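Local coordinates for sensor protein KdpD (Escherichia coli, PDB 4Y2F) that serves as the potassium-responsive sensor histidine kinase of a two-component system, represented here by its GAF domain, a fold that probably takes part in signalling, at residues 64-67 with 68-71; 72-76 with 77-81; 112-115 with 116-119. All blocks are in the same frame, centred on the assembly; numbering follows the deposited sequence. Where two conformers were deposited one is given.

Contact 1: 64-67 with 68-71; sequences IAQW and SFDK
Along the last two turns of helix 62-71, Q66 with D70 and W67 with K71 form two side-chain pairs, each four residues apart. NE2 of Q66 donates to OD1 of D70 over 3.1 Å, with an angle of 157° at the hydrogen. The acceptor lies close to the amide plane of Q66, but the donor comes in from above the carboxylate plane. The Q66 chain bends at chi2 (68°), which curls the amide back toward D70. Along this curl CG of Q66 passes 3.6 Å from the other carboxylate oxygen, OD2 of D70. The same amide is gripped from the loop before strand 48-49 and from the strand itself: NE2 also donates to G46 O, and OE1 accepts from L48 N. These bonds use both ends of the amide and hold its rotation.

The helix itself lies against the antiparallel sheet of the GAF domain, with A65, S68 and F69 packed on L101 of strand 97-106. Its backbone is regular, with F69 N bonded to A65 O at 3.0 Å and K71 N to W67 O at 2.9 Å.

W67 and K71 meet by a CH-pi contact. CG of K71 sits over the face of the indole, 3.8 Å from the centroid of the five-membered ring of W67 and 17° off the normal. The side chains cross at about a right angle; K71 touches with CG, near the base of its chain, and its ammonium end leads away. The indole also packs on L73, A75 and T81, which follow the helix in the chain. Beside the Q66 amide, CD2 of F69 lies 3.7 Å from NE2 of Q66; the two side chains point the same way, amide and ring planes steeply inclined to each other.

Contact 2: 72-76 with 77-81; sequences GLPAG and AGTDT
Hydrogen bonds between G76 and the residues T79 and T81 close the chain into a compact turn. The carbonyl of G76 receives two donors from one residue: T79 N at 3.1 Å from G76 O, and T79 OG1 at 2.8 Å from G76 O, the hydroxyl lying in the carbonyl plane on a lone pair. OG1 takes the place between the backbone N and the carbonyl carbon (chi1 80°), from which it faces back into the turn. The hydroxyl also accepts from T81 N at 3.1 Å from T79 OG1, an ST turn. G76 N in its turn donates to T81 O over 2.8 Å.

The backbone from G76 to T79 is a type II beta turn that begins on the last residue of the short strand 75-76, at the edge of the GAF sheet within this chain; a CB on G78 would press against the carbonyl oxygen of A77. With valine in place of T79, G76 O would probably keep just the backbone donor of this pair and T81 N would lose its acceptor, leaving the turn less firmly closed.

Two waters add bridges: one joins P74 O to T81 OG1, the other donates to both A75 O and A77 O.

Nonpolar contacts are few. CG2 of T79 lies 3.9 Å from CB of P74, the two side chains crossing obliquely, and CB of T81 rests 4.1 Å from CB of A75.

Contact 3: 112-115 with 116-119; sequences LMIP and EQQR
P115 and Q118, with Q117, pack at the start of the long helix 115-142, where I114 stands at the N-cap and a tight corner separates this helix from the short helix 109-112. Q118 bridges the corner. Its chain bends at chi2 (-68°) and turns back toward L112, bringing NE2 of Q118 within 2.9 Å of L112 O. The bond is straight, 164° at the hydrogen, and lies near the plane of the Q118 amide, yet it meets the L112 carbonyl from above the plane of that group. The side chain thereby ties the first turn of the second helix to the last residue of the first. M113 lies against the amide, with SD of M113 3.7 Å from NE2 of Q118 and CE near its OE1. That oxygen accepts a bond from Q88 of strand 88-94, so the amide's oxygen and nitrogen each have a partner.

Backbone bonds begin at the cap: I114 O takes a bond from Q118 N at 3.0 Å and a weak one from Q117 N. CB of Q117 lies 3.4 Å from I114 O and also packs on L112 O, and its CG lies beside CB of I114, whereas the end of the chain leads away.

P115 opens the helix; being a proline it has no N-H to give, and its carbonyl accepts from R119 N. The guanidinium of R119 then folds back over the same peptide: P115 C and O both lie over one of its faces, O displaced toward the rim. On this side NH1 of R119 comes 3.6 Å from CB of P115.

The three contacts follow one another along the chain without nesting or crossing. Contact 1 lies within helix 62-71, and the chain passes directly into contact 2, which closes the turn at the end of strand 75-76. These two touch: S68 OG makes a probable hydrogen bond to L73 O, and CG2 of I64 packs on CB of A75, 3.9 Å away, seating the helix on that strand. Contact 3 comes after strands 88-94 and 97-106 and rounds the corner into helix 115-142. It meets contact 2 through CE of M113, 3.7 Å from CA of G78, whereas its nearest atoms stay about 12 Å from contact 1. The turn of contact 2 thus lies between the two helical elements.

Contact 1: 64-67 with 68-71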
ATOM      1  N   ILE A  64      10.127  23.161 -10.136  1.00 21.88           N
ATOM      2  CA  ILE A  64       9.916  21.876 -10.790  1.00 19.54           C
ATOM      3  C   ILE A  64       9.297  20.877  -9.817  1.00 18.44           C
ATOM      4  O   ILE A  64       8.414  20.092 -10.190  1.00 19.54           O
ATOM      5  CB  ILE A  64      11.220  21.367 -11.434  1.00 19.75           C
ATOM      6  CG1 ILE A  64      11.740  22.397 -12.445  1.00 26.84           C
ATOM      7  CG2 ILE A  64      11.009  20.008 -12.082  1.00 23.17           C
ATOM      8  CD1 ILE A  64      10.791  22.640 -13.600  1.00 32.21           C
ATOM      9  N   ALA A  65       9.717  20.924  -8.546  1.00 17.49           N
ATOM     10  CA  ALA A  65       9.037  20.132  -7.523  1.00 16.09           C
ATOM     11  C   ALA A  65       7.558  20.496  -7.454  1.00 15.32           C
ATOM     12  O   ALA A  65       6.687  19.615  -7.450  1.00 17.96           O
ATOM     13  CB  ALA A  65       9.719  20.338  -6.173  1.00 16.64           C
ATOM     14  N   GLN A  66       7.250  21.799  -7.424  1.00 19.35           N
ATOM     15  CA  GLN A  66       5.851  22.210  -7.431  1.00 20.49           C
ATOM     16  C   GLN A  66       5.131  21.698  -8.676  1.00 20.11           C
ATOM     17  O   GLN A  66       3.971  21.269  -8.595  1.00 24.65           O
ATOM     18  CB  GLN A  66       5.740  23.735  -7.314  1.00 21.72           C
ATOM     19  CG  GLN A  66       4.328  24.243  -7.012  1.00 24.42           C
ATOM     20  CD  GLN A  66       3.844  23.873  -5.618  1.00 28.11           C
ATOM     21  OE1 GLN A  66       4.546  24.078  -4.624  1.00 26.32           O
ATOM     22  NE2 GLN A  66       2.631  23.322  -5.541  1.00 28.51           N
ATOM     23  N   TRP A  67       5.797  21.741  -9.839  1.00 19.29           N
ATOM     24  CA  TRP A  67       5.213  21.220 -11.078  1.00 22.50           C
ATOM     25  C   TRP A  67       4.872  19.740 -10.948  1.00 19.30           C
ATOM     26  O   TRP A  67       3.791  19.296 -11.361  1.00 21.99           O
ATOM     27  CB  TRP A  67       6.188  21.428 -12.241  1.00 24.67           C
ATOM     28  CG  TRP A  67       5.742  20.794 -13.559  1.00 26.74           C
ATOM     29  CD1 TRP A  67       4.996  21.384 -14.541  1.00 32.65           C
ATOM     30  CD2 TRP A  67       6.040  19.470 -14.031  1.00 22.91           C
ATOM     31  NE1 TRP A  67       4.805  20.511 -15.586  1.00 32.30           N
ATOM     32  CE2 TRP A  67       5.427  19.325 -15.294  1.00 30.45           C
ATOM     33  CE3 TRP A  67       6.747  18.385 -13.498  1.00 21.98           C
ATOM     34  CZ2 TRP A  67       5.504  18.145 -16.035  1.00 27.51           C
ATOM     35  CZ3 TRP A  67       6.822  17.211 -14.240  1.00 24.93           C
ATOM     36  CH2 TRP A  67       6.212  17.104 -15.494  1.00 27.70           C
ATOM     37  N   SER A  68       5.799  18.954 -10.389  1.00 17.74           N
ATOM     38  CA  SER A  68       5.567  17.528 -10.206  1.00 17.32           C
ATOM     39  C   SER A  68       4.355  17.278  -9.313  1.00 18.82           C
ATOM     40  O   SER A  68       3.530  16.397  -9.603  1.00 18.56           O
ATOM     41  CB  SER A  68       6.836  16.914  -9.612  1.00 17.18           C
ATOM     42  OG  SER A  68       6.672  15.546  -9.265  1.00 23.55           O
ATOM     43  N   PHE A  69       4.243  18.034  -8.216  1.00 16.81           N
ATOM     44  CA  PHE A  69       3.108  17.888  -7.309  1.00 19.69           C
ATOM     45  C   PHE A  69       1.808  18.311  -7.980  1.00 21.76           C
ATOM     46  O   PHE A  69       0.776  17.639  -7.849  1.00 24.07           O
ATOM     47  CB  PHE A  69       3.347  18.720  -6.047  1.00 21.73           C
ATOM     48  CG  PHE A  69       2.158  18.779  -5.124  1.00 20.40           C
ATOM     49  CD1 PHE A  69       1.870  17.715  -4.286  1.00 21.36           C
ATOM     50  CD2 PHE A  69       1.322  19.888  -5.105  1.00 24.67           C
ATOM     51  CE1 PHE A  69       0.779  17.755  -3.443  1.00 23.38           C
ATOM     52  CE2 PHE A  69       0.225  19.939  -4.261  1.00 25.75           C
ATOM     53  CZ  PHE A  69      -0.054  18.870  -3.432  1.00 25.40           C
ATOM     54  N   ASP A  70       1.835  19.445  -8.684  1.00 21.59           N
ATOM     55  CA  ASP A  70       0.621  19.970  -9.300  1.00 27.00           C
ATOM     56  C   ASP A  70       0.102  19.038 -10.388  1.00 25.14           C
ATOM     57  O   ASP A  70      -1.115  18.864 -10.534  1.00 30.14           O
ATOM     58  CB  ASP A  70       0.894  21.354  -9.889  1.00 25.82           C
ATOM     59  CG  ASP A  70       1.084  22.433  -8.821  1.00 30.67           C
ATOM     60  OD1 ASP A  70       0.714  22.214  -7.652  1.00 31.23           O
ATOM     61  OD2 ASP A  70       1.591  23.522  -9.166  1.00 35.82           O
ATOM     62  N   LYS A  71       1.006  18.446 -11.171  1.00 25.23           N
ATOM     63  CA  LYS A  71       0.644  17.591 -12.297  1.00 28.28           C
ATOM     64  C   LYS A  71       0.551  16.118 -11.924  1.00 24.62           C
ATOM     65  O   LYS A  71       0.037  15.326 -12.723  1.00 27.33           O
ATOM     66  CB  LYS A  71       1.669  17.741 -13.432  1.00 31.45           C
ATOM     67  CG  LYS A  71       1.827  19.167 -13.950  1.00 38.82           C
ATOM     68  CD  LYS A  71       0.474  19.818 -14.120  1.00 54.94           C
ATOM     69  CE  LYS A  71       0.565  21.174 -14.798  1.00 59.25           C
ATOM     70  NZ  LYS A  71      -0.784  21.799 -14.850  1.00 65.52           N
TER

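Contact 2: 72-76 with 77-81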
ATOM      1  N   GLY A  72       1.026  15.740 -10.742  1.00 21.47           N
ATOM      2  CA  GLY A  72       1.090  14.334 -10.372  1.00 19.39           C
ATOM      3  C   GLY A  72       2.014  13.523 -11.250  1.00 20.14           C
ATOM      4  O   GLY A  72       1.703  12.375 -11.583  1.00 20.99           O
ATOM      5  N   LEU A  73       3.138  14.108 -11.664  1.00 19.81           N
ATOM      6  CA  LEU A  73       4.050  13.482 -12.602  1.00 18.29           C
ATOM      7  C   LEU A  73       5.461  13.542 -12.038  1.00 15.54           C
ATOM      8  O   LEU A  73       5.840  14.540 -11.413  1.00 18.32           O
ATOM      9  CB  LEU A  73       4.035  14.216 -13.954  1.00 20.36           C
ATOM     10  CG  LEU A  73       2.798  13.978 -14.826  1.00 24.07           C
ATOM     11  CD1 LEU A  73       2.804  14.926 -16.021  1.00 27.87           C
ATOM     12  CD2 LEU A  73       2.739  12.526 -15.298  1.00 28.11           C
ATOM     13  N   PRO A  74       6.260  12.501 -12.245  1.00 15.70           N
ATOM     14  CA  PRO A  74       7.649  12.538 -11.785  1.00 15.68           C
ATOM     15  C   PRO A  74       8.495  13.477 -12.640  1.00 16.02           C
ATOM     16  O   PRO A  74       8.156  13.805 -13.785  1.00 17.02           O
ATOM     17  CB  PRO A  74       8.103  11.089 -11.967  1.00 15.53           C
ATOM     18  CG  PRO A  74       7.322  10.618 -13.125  1.00 16.60           C
ATOM     19  CD  PRO A  74       5.947  11.252 -12.951  1.00 20.99           C
ATOM     20  N   ALA A  75       9.601  13.924 -12.045  1.00 14.27           N
ATOM     21  CA  ALA A  75      10.606  14.724 -12.727  1.00 14.67           C
ATOM     22  C   ALA A  75      11.973  14.252 -12.231  1.00 14.20           C
ATOM     23  O   ALA A  75      12.090  13.419 -11.318  1.00 17.58           O
ATOM     24  CB  ALA A  75      10.351  16.217 -12.502  1.00 20.59           C
ATOM     25  N   GLY A  76      13.016  14.787 -12.812  1.00 18.03           N
ATOM     26  CA  GLY A  76      14.332  14.357 -12.444  1.00 14.23           C
ATOM     27  C   GLY A  76      14.734  13.133 -13.237  1.00 11.61           C
ATOM     28  O   GLY A  76      14.209  12.832 -14.314  1.00 12.77           O
ATOM     29  N   ALA A  77      15.699  12.423 -12.678  1.00 12.14           N
ATOM     30  CA  ALA A  77      16.275  11.273 -13.367  1.00 12.87           C
ATOM     31  C   ALA A  77      15.207  10.249 -13.738  1.00 13.62           C
ATOM     32  O   ALA A  77      14.314   9.937 -12.947  1.00 14.02           O
ATOM     33  CB  ALA A  77      17.334  10.617 -12.473  1.00 13.89           C
ATOM     34  N   GLY A  78      15.324   9.715 -14.956  1.00 13.40           N
ATOM     35  CA  GLY A  78      14.354   8.763 -15.447  1.00 15.36           C
ATOM     36  C   GLY A  78      13.167   9.379 -16.149  1.00 14.41           C
ATOM     37  O   GLY A  78      12.282   8.639 -16.599  1.00 16.78           O
ATOM     38  N   THR A  79      13.126  10.709 -16.267  1.00 13.41           N
ATOM     39  CA  THR A  79      12.051  11.428 -16.947  1.00 14.19           C
ATOM     40  C   THR A  79      12.636  12.369 -17.990  1.00 13.91           C
ATOM     41  O   THR A  79      13.849  12.604 -18.047  1.00 16.00           O
ATOM     42  CB  THR A  79      11.184  12.254 -15.983  1.00 12.34           C
ATOM     43  OG1 THR A  79      11.836  13.493 -15.658  1.00 13.89           O
ATOM     44  CG2 THR A  79      10.894  11.479 -14.687  1.00 14.05           C
ATOM     45  N   ASP A  80      11.755  12.959 -18.788  1.00 14.72           N
ATOM     46  CA  ASP A  80      12.168  13.933 -19.793  1.00 15.80           C
ATOM     47  C   ASP A  80      12.213  15.362 -19.249  1.00 15.40           C
ATOM     48  O   ASP A  80      12.508  16.284 -20.014  1.00 16.57           O
ATOM     49  CB  ASP A  80      11.272  13.838 -21.017  1.00 17.57           C
ATOM     50  CG  ASP A  80      11.485  12.544 -21.791  1.00 30.39           C
ATOM     51  OD1 ASP A  80      12.620  12.028 -21.784  1.00 28.31           O
ATOM     52  OD2 ASP A  80      10.521  12.054 -22.419  1.00 40.33           O
ATOM     53  N   THR A  81      11.957  15.565 -17.955  1.00 14.96           N
ATOM     54  CA  THR A  81      12.027  16.868 -17.293  1.00 16.51           C
ATOM     55  C   THR A  81      13.208  16.813 -16.321  1.00 13.92           C
ATOM     56  O   THR A  81      13.195  16.032 -15.366  1.00 20.76           O
ATOM     57  CB  THR A  81      10.740  17.100 -16.491  1.00 16.73           C
ATOM     58  OG1 THR A  81       9.597  16.911 -17.332  1.00 22.41           O
ATOM     59  CG2 THR A  81      10.699  18.520 -15.932  1.00 19.56           C
TER
HETATM   60  O   HOH W   1       8.294  14.608 -16.189  1.00 43.94           O
HETATM   61  O   HOH W   2      12.011  10.620 -11.551  1.00 20.33           O

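Contact 3: 112-115 with 116-119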
ATOM      1  N   LEU A 112      20.037   2.977  -8.183  1.00 11.94           N
ATOM      2  CA  LEU A 112      18.646   3.348  -7.959  1.00 11.73           C
ATOM      3  C   LEU A 112      17.806   3.164  -9.211  1.00 11.90           C
ATOM      4  O   LEU A 112      16.625   2.803  -9.121  1.00 12.49           O
ATOM      5  CB  LEU A 112      18.575   4.804  -7.499  1.00 12.34           C
ATOM      6  CG  LEU A 112      17.160   5.337  -7.242  1.00 13.01           C
ATOM      7  CD1 LEU A 112      16.535   4.600  -6.085  1.00 18.50           C
ATOM      8  CD2 LEU A 112      17.183   6.820  -6.980  1.00 16.00           C
ATOM      9  N   MET A 113      18.387   3.412 -10.379  1.00 12.66           N
ATOM     10  CA  MET A 113      17.642   3.398 -11.631  1.00 13.83           C
ATOM     11  C   MET A 113      17.499   2.004 -12.234  1.00 13.80           C
ATOM     12  O   MET A 113      16.851   1.863 -13.277  1.00 15.15           O
ATOM     13  CB  MET A 113      18.267   4.361 -12.638  1.00 15.55           C
ATOM     14  CG  MET A 113      18.283   5.832 -12.166  1.00 16.26           C
ATOM     15  SD  MET A 113      16.706   6.486 -11.515  1.00 19.00           S
ATOM     16  CE  MET A 113      15.674   6.348 -12.971  1.00 29.08           C
ATOM     17  N   ILE A 114      18.061   0.982 -11.592  1.00 12.70           N
ATOM     18  CA  ILE A 114      17.769  -0.396 -12.018  1.00 12.72           C
ATOM     19  C   ILE A 114      16.254  -0.579 -12.036  1.00 12.55           C
ATOM     20  O   ILE A 114      15.575  -0.229 -11.046  1.00 12.14           O
ATOM     21  CB  ILE A 114      18.412  -1.397 -11.040  1.00 16.13           C
ATOM     22  CG1 ILE A 114      19.941  -1.362 -11.163  1.00 15.72           C
ATOM     23  CG2 ILE A 114      17.842  -2.814 -11.272  1.00 18.31           C
ATOM     24  CD1 ILE A 114      20.652  -2.201 -10.123  1.00 19.91           C
ATOM     25  N   PRO A 115      15.664  -1.068 -13.119  1.00 11.82           N
ATOM     26  CA  PRO A 115      14.189  -1.121 -13.187  1.00 12.21           C
ATOM     27  C   PRO A 115      13.522  -1.847 -12.029  1.00 12.36           C
ATOM     28  O   PRO A 115      12.524  -1.340 -11.496  1.00 13.18           O
ATOM     29  CB  PRO A 115      13.915  -1.744 -14.564  1.00 12.50           C
ATOM     30  CG  PRO A 115      15.096  -1.227 -15.407  1.00 14.14           C
ATOM     31  CD  PRO A 115      16.278  -1.299 -14.448  1.00 12.41           C
ATOM     32  N   GLU A 116      14.076  -2.971 -11.574  1.00 12.58           N
ATOM     33  CA  GLU A 116      13.511  -3.647 -10.416  1.00 15.04           C
ATOM     34  C   GLU A 116      13.484  -2.737  -9.187  1.00 13.26           C
ATOM     35  O   GLU A 116      12.509  -2.747  -8.423  1.00 13.93           O
ATOM     36  CB  GLU A 116      14.289  -4.929 -10.141  1.00 16.51           C
ATOM     37  CG  GLU A 116      13.801  -5.651  -8.880  1.00 19.95           C
ATOM     38  CD  GLU A 116      14.360  -7.047  -8.721  1.00 41.70           C
ATOM     39  OE1 GLU A 116      15.415  -7.348  -9.319  1.00 45.30           O
ATOM     40  OE2 GLU A 116      13.732  -7.846  -7.994  1.00 48.57           O
ATOM     41  N   GLN A 117      14.534  -1.941  -8.977  0.54 12.86           N
ATOM     42  CA  GLN A 117      14.525  -1.005  -7.851  0.54 10.51           C
ATOM     43  C   GLN A 117      13.472   0.075  -8.033  0.54 11.06           C
ATOM     44  O   GLN A 117      12.780   0.444  -7.073  0.54 11.57           O
ATOM     45  CB  GLN A 117      15.901  -0.363  -7.668  0.54 11.64           C
ATOM     46  CG  GLN A 117      16.964  -1.336  -7.247  0.54 11.95           C
ATOM     47  CD  GLN A 117      16.633  -1.998  -5.935  0.54 22.55           C
ATOM     48  OE1 GLN A 117      16.183  -1.343  -4.996  0.54 22.16           O
ATOM     49  NE2 GLN A 117      16.827  -3.307  -5.867  0.54 28.21           N
ATOM     50  N   GLN A 118      13.363   0.615  -9.243  1.00 10.83           N
ATOM     51  CA  GLN A 118      12.304   1.589  -9.529  1.00 12.01           C
ATOM     52  C   GLN A 118      10.919   1.033  -9.235  1.00 12.33           C
ATOM     53  O   GLN A 118      10.062   1.748  -8.705  1.00 13.85           O
ATOM     54  CB  GLN A 118      12.388   2.035 -10.992  1.00 12.66           C
ATOM     55  CG  GLN A 118      13.619   2.917 -11.251  1.00 13.28           C
ATOM     56  CD  GLN A 118      13.487   4.244 -10.553  1.00 13.91           C
ATOM     57  OE1 GLN A 118      12.611   5.038 -10.925  1.00 17.42           O
ATOM     58  NE2 GLN A 118      14.306   4.489  -9.549  1.00 11.97           N
ATOM     59  N   ARG A 119      10.667  -0.236  -9.575  1.00 12.07           N
ATOM     60  CA  ARG A 119       9.353  -0.805  -9.304  1.00 13.93           C
ATOM     61  C   ARG A 119       9.123  -0.938  -7.803  1.00 14.46           C
ATOM     62  O   ARG A 119       8.019  -0.657  -7.316  1.00 15.62           O
ATOM     63  CB  ARG A 119       9.208  -2.153 -10.014  1.00 13.34           C
ATOM     64  CG  ARG A 119       9.186  -2.015 -11.539  1.00 14.51           C
ATOM     65  CD  ARG A 119       8.825  -3.314 -12.262  1.00 17.43           C
ATOM     66  NE  ARG A 119       9.781  -4.399 -12.047  1.00 18.47           N
ATOM     67  CZ  ARG A 119      10.833  -4.652 -12.825  1.00 20.49           C
ATOM     68  NH1 ARG A 119      11.109  -3.875 -13.868  1.00 16.88           N
ATOM     69  NH2 ARG A 119      11.633  -5.669 -12.544  1.00 20.03           N
TER